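Side-chain contacts in beta-N-acetylhexosaminidase (Arthrobacter aurescens, PDB 3RCN), which probably hydrolyses terminal non-reducing N-acetyl-D-hexosamine residues in N-acetyl-beta-D-hexosaminides, as a member of glycosyl hydrolase family 20: residues L105-G110 with G500-R505; F160-A165 with E507-E512; Q321-A326 with D338-L343. All coordinates share one frame; numbering follows the deposited sequence. Where two conformers were deposited one is given.

Contact 1 (L105-G110 with G500-R505); sequences LLQLLG and GAHLAR
A single water is gripped from both helices: it donates to Q107 O at 2.7 Å and accepts from R505 NE at the same distance. It lies at the edge of the R505 guanidinium, in its plane, and so ties the backbone of Q107 to the group that the side chain of Q107 also covers. That second link is a stack. The amide and guanidinium planes are 8° apart, and Q107 OE1 sits over the centre of one guanidinium face, 3.6 Å from R505 CZ. No direct hydrogen bond joins the two groups, which agrees with the face-on approach. Further back, Q107 CG rests 3.8 Å from R505 NE, while the two chains cross at about a right angle. R505 CG stands anti to its carbonyl carbon (chi1 -68°), and from there to NE the chain runs extended, carrying the guanidinium across to Q107.

The contact joins helix 95-109, which belongs to the N-terminal alpha-beta domain and packs on its strand 125-134, to helix 491-508 near the C-terminal end of the chain. M166, at the end of helix 154-166 of the catalytic barrel, touches Q107, H502 and R505.

Within the second helix, R505 NH1 donates to H502 ND1 at 2.8 Å (N-H...N angle 146°), and each atom lies close to the plane of its partner's group. ND1 is thus used as an acceptor, and the rotation of the guanidinium is fixed by the ring on one side and the water on another. Q107 NE2 approaches the imidazole edge, 4.0 Å from H502 CE1, but its hydrogen bond goes to I11 O. R505 NH2 likewise donates to Q9 O, and H502 NE2 is hydrogen-bonded to H167 NE2.

Contact 2 (F160-A165 with E507-E512); sequences FIEVMA and EAMGVE
The Schellman motif that ends helix 491-508 sets M509 and V511 against E162 and V163 on helix 154-166. G510, with a positive phi of 82°, turns the chain out of the helix, and G510 N bonds back to E507 O at 3.2 Å as one of two bonds into the last turn. M509 and V511 stand on the two sides of this glycine in sequence, and the CB of each points toward the opposite helix.

V163 and V511 meet tip to tip, with 3.6 Å between V163 CG2 and V511 CG2. In both residues CG2 lies anti to the carbonyl carbon, which places the meeting methyl beside its own backbone N. V163 CG1 comes less close to the same V511 methyl, at 4.2 Å.

Helix 154-166 links the parallel barrel strands 140-146 and 171-178 in a beta-alpha-beta crossover. F160 and M164 turn to strand 140-146, whereas V163 points from another side of the helix toward the turn. F472 touches both V163 and V511, so the valine pair is covered from a third element.

M509, a selenomethionine, bends at chi3 (80°) and brings CE to 3.6 Å from E162 CG, its chain crossing that of E162 at about a right angle. The same methyl lies 4.1 Å from V163 CG2. M509 has a second conformer, so both methyl contacts are less certain than the valine pair. Of the E162 side chain it is CG that meets M509, and the same CE also nears E162 O; the chain bends at chi2, and the carboxylate forms a salt bridge with R236 NE through OE2.

Contact 3 (Q321-A326 with D338-L343); sequences QWQASA and DDVSGL. With SO4 (sulfate ion), chain D.
W322 can be followed outward from its CB, which packs 3.6 Å from V340 CG1. CG stands anti to the carbonyl carbon (chi1 -74°), and from it the indole passes alongside the turn at V340. CE3 comes 3.7 Å from V340 O, an oblique approach. Next along the six-membered ring, CZ3 lies 4.3 Å from L343 CB, which sits over one face of the indole but offset toward its rim. On the five-membered ring NE1 donates to L284 O, a bond that fixes the rotation of the indole from outside the two segments.

V340 spreads its branches over the end of helix 320-323. CG2 is turned to the carbonyl of W322, while CG1 reaches Q323 as well, 3.8 Å from Q323 CG, the two chains crossing at about a right angle. With both methyls gone, as in an alanine here, a gap would probably open beside W322 CB and Q323 CG would lose its apolar neighbour.

Both segments belong to the crossover between parallel barrel strands 309-313 and 361-364, with V340 at the entry to helix 342-357. The W322 side chain is about 11 Å from that of E316, the predicted proton donor.

A type I turn from D339 to G342 shapes this entry. S341 OG donates to D339 OD1 at 2.7 Å, meeting it on the syn side, 30° out of the carboxylate plane; S341 N gives the same oxygen a weak capping bond. A sulfate, probably from the crystallisation liquor, accepts a weak hydrogen bond from V340 N to its O4 (3.3 Å, N-H...O angle 157°) and is also hydrogen-bonded to Q329 NE2, while its O2 lies 3.5 Å from Q323 CG.

Contacts 1 and 2 share helix 491-508, with adjoining segments and centres 12 Å apart: together they set this late helix between the N-terminal domain and the first helix of the barrel. Both are buried, yet they differ in chemistry. Contact 1, at the domain junction, relies on a planar stack, a shared water and a hydrogen-bonded histidine; contact 2 is aliphatic, and the carboxylate of E162, the one charged residue that touches across it, is turned to another partner. Contact 3 lies on the opposite side of the chain's centre, about 30 Å from contact 2 between nearest atoms. It joins short-range elements within one crossover, and grades from a buried tryptophan and valine to an exposed glutamine beside a sulfate.

Contact 1 (L105-G110 with G500-R505)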
loop_
_atom_site.group_PDB
_atom_site.type_symbol
_atom_site.label_atom_id
_atom_site.label_comp_id
_atom_site.label_asym_id
_atom_site.label_seq_id
_atom_site.Cartn_x
_atom_site.Cartn_y
_atom_site.Cartn_z
ATOM N N LEU A 105 6.376 -17.446 -15.856
ATOM C CA LEU A 105 7.790 -17.159 -16.016
ATOM C C LEU A 105 8.356 -16.613 -14.710
ATOM O O LEU A 105 9.336 -17.123 -14.187
ATOM C CB LEU A 105 7.998 -16.137 -17.127
ATOM C CG LEU A 105 9.456 -15.954 -17.515
ATOM C CD1 LEU A 105 9.900 -17.220 -18.221
ATOM C CD2 LEU A 105 9.645 -14.731 -18.400
ATOM N N LEU A 106 7.724 -15.574 -14.176
ATOM C CA LEU A 106 8.196 -14.983 -12.933
ATOM C C LEU A 106 8.351 -16.025 -11.839
ATOM O O LEU A 106 9.355 -16.025 -11.125
ATOM C CB LEU A 106 7.274 -13.868 -12.469
ATOM C CG LEU A 106 7.277 -12.646 -13.376
ATOM C CD1 LEU A 106 6.609 -11.500 -12.655
ATOM C CD2 LEU A 106 8.688 -12.266 -13.796
ATOM N N GLN A 107 7.363 -16.911 -11.702
ATOM C CA GLN A 107 7.481 -18.004 -10.741
ATOM C C GLN A 107 8.702 -18.883 -11.028
ATOM O O GLN A 107 9.390 -19.306 -10.098
ATOM C CB GLN A 107 6.213 -18.848 -10.689
ATOM C CG GLN A 107 4.991 -18.089 -10.212
ATOM C CD GLN A 107 3.925 -19.000 -9.643
ATOM O OE1 GLN A 107 3.997 -20.225 -9.774
ATOM N NE2 GLN A 107 2.934 -18.409 -8.992
ATOM N N LEU A 108 8.976 -19.142 -12.306
ATOM C CA LEU A 108 10.160 -19.920 -12.699
ATOM C C LEU A 108 11.511 -19.262 -12.318
ATOM O O LEU A 108 12.493 -19.959 -12.020
ATOM C CB LEU A 108 10.128 -20.235 -14.201
ATOM C CG LEU A 108 9.196 -21.341 -14.689
ATOM C CD1 LEU A 108 9.291 -21.445 -16.192
ATOM C CD2 LEU A 108 9.522 -22.685 -14.046
ATOM N N LEU A 109 11.555 -17.929 -12.328
ATOM C CA LEU A 109 12.759 -17.194 -11.953
ATOM C C LEU A 109 12.982 -17.136 -10.442
ATOM O O LEU A 109 14.111 -16.921 -9.995
ATOM C CB LEU A 109 12.732 -15.774 -12.522
ATOM C CG LEU A 109 12.752 -15.670 -14.046
ATOM C CD1 LEU A 109 12.149 -14.360 -14.518
ATOM C CD2 LEU A 109 14.152 -15.845 -14.608
ATOM N N GLY A 110 11.919 -17.329 -9.667
ATOM C CA GLY A 110 11.997 -17.305 -8.213
ATOM C C GLY A 110 11.412 -16.052 -7.578
ATOM O O GLY A 110 11.148 -15.074 -8.280
ATOM N N GLY A 500 7.057 -25.084 0.283
ATOM C CA GLY A 500 8.318 -25.132 -0.439
ATOM C C GLY A 500 8.681 -23.866 -1.197
ATOM O O GLY A 500 9.823 -23.423 -1.138
ATOM N N ALA A 501 7.722 -23.287 -1.916
ATOM C CA ALA A 501 7.972 -22.110 -2.763
ATOM C C ALA A 501 7.020 -20.921 -2.534
ATOM O O ALA A 501 7.464 -19.793 -2.292
ATOM C CB ALA A 501 8.046 -22.487 -4.236
ATOM N N HIS A 502 5.725 -21.169 -2.723
ATOM C CA HIS A 502 4.707 -20.113 -2.771
ATOM C C HIS A 502 4.611 -19.152 -1.585
ATOM O O HIS A 502 4.394 -17.953 -1.780
ATOM C CB HIS A 502 3.331 -20.707 -3.050
ATOM C CG HIS A 502 2.383 -19.742 -3.693
ATOM N ND1 HIS A 502 2.565 -19.269 -4.971
ATOM C CD2 HIS A 502 1.261 -19.145 -3.219
ATOM C CE1 HIS A 502 1.582 -18.429 -5.270
ATOM N NE2 HIS A 502 0.787 -18.335 -4.225
ATOM N N LEU A 503 4.746 -19.657 -0.363
ATOM C CA LEU A 503 4.752 -18.760 0.788
ATOM C C LEU A 503 5.838 -17.694 0.625
ATOM O O LEU A 503 5.653 -16.547 1.036
ATOM C CB LEU A 503 4.963 -19.520 2.098
ATOM C CG LEU A 503 3.823 -20.357 2.683
ATOM C CD1 LEU A 503 4.178 -20.731 4.110
ATOM C CD2 LEU A 503 2.470 -19.622 2.638
ATOM N N ALA A 504 6.967 -18.072 0.026
ATOM C CA ALA A 504 8.064 -17.128 -0.200
ATOM C C ALA A 504 7.670 -16.073 -1.224
ATOM O O ALA A 504 8.114 -14.925 -1.134
ATOM C CB ALA A 504 9.318 -17.848 -0.649
ATOM N N ARG A 505 6.839 -16.471 -2.193
ATOM C CA ARG A 505 6.318 -15.535 -3.196
ATOM C C ARG A 505 5.346 -14.534 -2.570
ATOM O O ARG A 505 5.397 -13.335 -2.875
ATOM C CB ARG A 505 5.619 -16.279 -4.324
ATOM C CG ARG A 505 6.522 -17.116 -5.198
ATOM C CD ARG A 505 5.702 -17.869 -6.249
ATOM N NE ARG A 505 6.417 -19.029 -6.762
ATOM C CZ ARG A 505 5.948 -20.269 -6.731
ATOM N NH1 ARG A 505 4.740 -20.512 -6.235
ATOM N NH2 ARG A 505 6.681 -21.265 -7.207
HETATM O O HOH W 1 9.057 -19.116 -7.450
#

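Contact 2 (F160-A165 with E507-E512)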
loop_
_atom_site.group_PDB
_atom_site.type_symbol
_atom_site.label_atom_id
_atom_site.label_comp_id
_atom_site.label_asym_id
_atom_site.label_seq_id
_atom_site.Cartn_x
_atom_site.Cartn_y
_atom_site.Cartn_z
ATOM N N PHE A 160 -3.535 -5.490 -3.763
ATOM C CA PHE A 160 -4.400 -6.659 -3.748
ATOM C C PHE A 160 -4.669 -7.167 -5.173
ATOM O O PHE A 160 -4.666 -8.375 -5.421
ATOM C CB PHE A 160 -5.711 -6.312 -3.044
ATOM C CG PHE A 160 -6.683 -7.461 -2.955
ATOM C CD1 PHE A 160 -6.588 -8.388 -1.923
ATOM C CD2 PHE A 160 -7.696 -7.610 -3.899
ATOM C CE1 PHE A 160 -7.471 -9.443 -1.840
ATOM C CE2 PHE A 160 -8.587 -8.666 -3.819
ATOM C CZ PHE A 160 -8.474 -9.582 -2.786
ATOM N N ILE A 161 -4.883 -6.245 -6.108
ATOM C CA ILE A 161 -5.143 -6.613 -7.502
ATOM C C ILE A 161 -3.915 -7.266 -8.140
ATOM O O ILE A 161 -4.033 -8.222 -8.904
ATOM C CB ILE A 161 -5.569 -5.393 -8.344
ATOM C CG1 ILE A 161 -7.015 -5.016 -8.027
ATOM C CG2 ILE A 161 -5.408 -5.687 -9.827
ATOM C CD1 ILE A 161 -7.431 -3.645 -8.541
ATOM N N GLU A 162 -2.736 -6.755 -7.803
ATOM C CA GLU A 162 -1.483 -7.295 -8.322
ATOM C C GLU A 162 -1.268 -8.735 -7.852
ATOM O O GLU A 162 -0.841 -9.609 -8.624
ATOM C CB GLU A 162 -0.319 -6.406 -7.877
ATOM C CG GLU A 162 1.020 -6.797 -8.470
ATOM C CD GLU A 162 1.227 -6.278 -9.890
ATOM O OE1 GLU A 162 1.803 -5.173 -10.016
ATOM O OE2 GLU A 162 0.834 -6.973 -10.869
ATOM N N VAL A 163 -1.567 -8.979 -6.578
ATOM C CA VAL A 163 -1.489 -10.328 -6.024
ATOM C C VAL A 163 -2.522 -11.261 -6.667
ATOM O O VAL A 163 -2.251 -12.448 -6.860
ATOM C CB VAL A 163 -1.654 -10.324 -4.495
ATOM C CG1 VAL A 163 -1.673 -11.734 -3.961
ATOM C CG2 VAL A 163 -0.523 -9.520 -3.838
HETATM N N MSE A 164 -3.696 -10.727 -7.004
HETATM C CA MSE A 164 -4.716 -11.516 -7.712
HETATM C C MSE A 164 -4.234 -11.996 -9.078
HETATM O O MSE A 164 -4.416 -13.156 -9.439
HETATM C CB MSE A 164 -5.999 -10.713 -7.933
HETATM C CG MSE A 164 -6.881 -10.517 -6.725
HETATM SE SE MSE A 164 -8.459 -9.469 -7.245
HETATM C CE MSE A 164 -9.310 -10.609 -8.568
ATOM N N ALA A 165 -3.649 -11.087 -9.850
ATOM C CA ALA A 165 -3.231 -11.419 -11.201
ATOM C C ALA A 165 -2.128 -12.479 -11.163
ATOM O O ALA A 165 -1.975 -13.281 -12.094
ATOM C CB ALA A 165 -2.761 -10.165 -11.931
ATOM N N GLU A 507 5.398 -13.627 0.555
ATOM C CA GLU A 507 6.230 -12.745 1.358
ATOM C C GLU A 507 6.841 -11.672 0.476
ATOM O O GLU A 507 6.900 -10.513 0.858
ATOM C CB GLU A 507 7.323 -13.517 2.095
ATOM C CG GLU A 507 6.819 -14.326 3.285
ATOM C CD GLU A 507 7.898 -15.216 3.894
ATOM O OE1 GLU A 507 9.086 -14.792 3.954
ATOM O OE2 GLU A 507 7.560 -16.348 4.309
ATOM N N ALA A 508 7.280 -12.060 -0.712
ATOM C CA ALA A 508 7.932 -11.123 -1.610
ATOM C C ALA A 508 6.969 -10.031 -2.107
ATOM O O ALA A 508 7.395 -8.924 -2.438
ATOM C CB ALA A 508 8.577 -11.874 -2.784
HETATM N N MSE A 509 5.678 -10.346 -2.151
HETATM C CA MSE A 509 4.669 -9.404 -2.643
HETATM C C MSE A 509 4.048 -8.571 -1.523
HETATM O O MSE A 509 3.095 -7.823 -1.748
HETATM C CB MSE A 509 3.571 -10.132 -3.429
HETATM C CG MSE A 509 4.072 -10.852 -4.673
HETATM SE SE MSE A 509 2.647 -11.349 -5.920
HETATM C CE MSE A 509 2.400 -9.607 -6.771
ATOM N N GLY A 510 4.567 -8.727 -0.311
ATOM C CA GLY A 510 4.098 -7.947 0.820
ATOM C C GLY A 510 2.832 -8.471 1.474
ATOM O O GLY A 510 2.123 -7.735 2.161
ATOM N N VAL A 511 2.540 -9.749 1.291
ATOM C CA VAL A 511 1.288 -10.283 1.801
ATOM C C VAL A 511 1.507 -10.967 3.141
ATOM O O VAL A 511 2.214 -11.963 3.200
ATOM C CB VAL A 511 0.691 -11.320 0.804
ATOM C CG1 VAL A 511 -0.581 -11.918 1.357
ATOM C CG2 VAL A 511 0.442 -10.676 -0.548
ATOM N N GLU A 512 0.894 -10.454 4.206
ATOM C CA GLU A 512 1.018 -11.126 5.486
ATOM C C GLU A 512 -0.150 -12.088 5.629
ATOM O O GLU A 512 -1.254 -11.678 5.949
ATOM C CB GLU A 512 0.948 -10.119 6.649
ATOM C CG GLU A 512 1.758 -8.825 6.467
ATOM C CD GLU A 512 1.783 -7.932 7.726
ATOM O OE1 GLU A 512 1.533 -6.712 7.593
ATOM O OE2 GLU A 512 2.067 -8.444 8.837
#

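Contact 3 (Q321-A326 with D338-L343)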
loop_
_atom_site.group_PDB
_atom_site.type_symbol
_atom_site.label_atom_id
_atom_site.label_comp_id
_atom_site.label_asym_id
_atom_site.label_seq_id
_atom_site.Cartn_x
_atom_site.Cartn_y
_atom_site.Cartn_z
ATOM N N GLN A 321 -40.666 -3.418 6.804
ATOM C CA GLN A 321 -40.909 -2.036 6.420
ATOM C C GLN A 321 -41.995 -1.949 5.341
ATOM O O GLN A 321 -42.917 -1.141 5.434
ATOM C CB GLN A 321 -39.616 -1.396 5.927
ATOM C CG GLN A 321 -39.756 0.039 5.406
ATOM C CD GLN A 321 -38.425 0.607 4.896
ATOM O OE1 GLN A 321 -37.392 0.536 5.580
ATOM N NE2 GLN A 321 -38.445 1.160 3.683
ATOM N N TRP A 322 -41.885 -2.793 4.326
ATOM C CA TRP A 322 -42.783 -2.722 3.184
ATOM C C TRP A 322 -44.205 -3.125 3.553
ATOM O O TRP A 322 -45.163 -2.540 3.068
ATOM C CB TRP A 322 -42.273 -3.598 2.050
ATOM C CG TRP A 322 -41.099 -3.043 1.326
ATOM C CD1 TRP A 322 -40.580 -1.784 1.433
ATOM C CD2 TRP A 322 -40.289 -3.736 0.368
ATOM N NE1 TRP A 322 -39.494 -1.654 0.593
ATOM C CE2 TRP A 322 -39.301 -2.839 -0.072
ATOM C CE3 TRP A 322 -40.320 -5.028 -0.176
ATOM C CZ2 TRP A 322 -38.349 -3.192 -1.023
ATOM C CZ3 TRP A 322 -39.375 -5.378 -1.116
ATOM C CH2 TRP A 322 -38.401 -4.465 -1.529
ATOM N N GLN A 323 -44.332 -4.122 4.418
ATOM C CA GLN A 323 -45.636 -4.580 4.860
ATOM C C GLN A 323 -46.366 -3.508 5.665
ATOM O O GLN A 323 -47.600 -3.446 5.659
ATOM C CB GLN A 323 -45.495 -5.852 5.690
ATOM C CG GLN A 323 -45.090 -7.057 4.882
ATOM C CD GLN A 323 -44.699 -8.217 5.765
ATOM O OE1 GLN A 323 -44.685 -8.095 6.990
ATOM N NE2 GLN A 323 -44.374 -9.350 5.152
ATOM N N ALA A 324 -45.608 -2.668 6.360
ATOM C CA ALA A 324 -46.204 -1.635 7.190
ATOM C C ALA A 324 -46.324 -0.304 6.450
ATOM O O ALA A 324 -46.753 0.697 7.017
ATOM C CB ALA A 324 -45.390 -1.462 8.484
ATOM N N SER A 325 -45.927 -0.289 5.184
ATOM C CA SER A 325 -45.823 0.960 4.434
ATOM C C SER A 325 -47.066 1.273 3.593
ATOM O O SER A 325 -47.352 0.573 2.622
ATOM C CB SER A 325 -44.602 0.888 3.524
ATOM O OG SER A 325 -44.461 2.068 2.766
ATOM N N ALA A 326 -47.788 2.334 3.945
ATOM C CA ALA A 326 -48.910 2.769 3.121
ATOM C C ALA A 326 -48.468 3.000 1.673
ATOM O O ALA A 326 -49.225 2.727 0.743
ATOM C CB ALA A 326 -49.566 4.023 3.691
ATOM N N ASP A 338 -49.171 -9.369 -6.325
ATOM C CA ASP A 338 -49.935 -10.160 -5.358
ATOM C C ASP A 338 -49.744 -9.598 -3.957
ATOM O O ASP A 338 -50.703 -9.393 -3.208
ATOM C CB ASP A 338 -49.525 -11.634 -5.398
ATOM C CG ASP A 338 -50.173 -12.398 -6.546
ATOM O OD1 ASP A 338 -51.297 -12.033 -6.970
ATOM O OD2 ASP A 338 -49.553 -13.376 -7.021
ATOM N N ASP A 339 -48.489 -9.355 -3.600
ATOM C CA ASP A 339 -48.208 -8.745 -2.317
ATOM C C ASP A 339 -47.014 -7.805 -2.363
ATOM O O ASP A 339 -46.320 -7.673 -3.377
ATOM C CB ASP A 339 -47.997 -9.806 -1.232
ATOM C CG ASP A 339 -46.728 -10.610 -1.437
ATOM O OD1 ASP A 339 -45.986 -10.333 -2.405
ATOM O OD2 ASP A 339 -46.463 -11.516 -0.618
ATOM N N VAL A 340 -46.769 -7.191 -1.220
ATOM C CA VAL A 340 -45.825 -6.106 -1.104
ATOM C C VAL A 340 -44.406 -6.621 -1.355
ATOM O O VAL A 340 -43.525 -5.862 -1.740
ATOM C CB VAL A 340 -45.996 -5.422 0.275
ATOM C CG1 VAL A 340 -44.956 -5.912 1.271
ATOM C CG2 VAL A 340 -46.013 -3.907 0.131
ATOM N N SER A 341 -44.211 -7.925 -1.186
ATOM C CA SER A 341 -42.909 -8.540 -1.392
ATOM C C SER A 341 -42.510 -8.669 -2.871
ATOM O O SER A 341 -41.379 -9.026 -3.195
ATOM C CB SER A 341 -42.882 -9.916 -0.730
ATOM O OG SER A 341 -43.467 -10.888 -1.574
ATOM N N GLY A 342 -43.437 -8.389 -3.774
ATOM C CA GLY A 342 -43.148 -8.493 -5.193
ATOM C C GLY A 342 -42.419 -7.262 -5.682
ATOM O O GLY A 342 -41.869 -7.248 -6.776
ATOM N N LEU A 343 -42.415 -6.224 -4.856
ATOM C CA LEU A 343 -41.774 -4.966 -5.196
ATOM C C LEU A 343 -40.257 -5.154 -5.323
ATOM O O LEU A 343 -39.569 -4.440 -6.065
ATOM C CB LEU A 343 -42.078 -3.943 -4.104
ATOM C CG LEU A 343 -43.456 -3.308 -4.060
ATOM C CD1 LEU A 343 -43.672 -2.636 -2.715
ATOM C CD2 LEU A 343 -43.595 -2.312 -5.194
HETATM S S SO4 D . -48.721 -7.895 2.838
HETATM O O1 SO4 D . -48.814 -6.849 3.856
HETATM O O2 SO4 D . -47.501 -8.679 3.021
HETATM O O3 SO4 D . -49.872 -8.785 2.967
HETATM O O4 SO4 D . -48.702 -7.290 1.506
#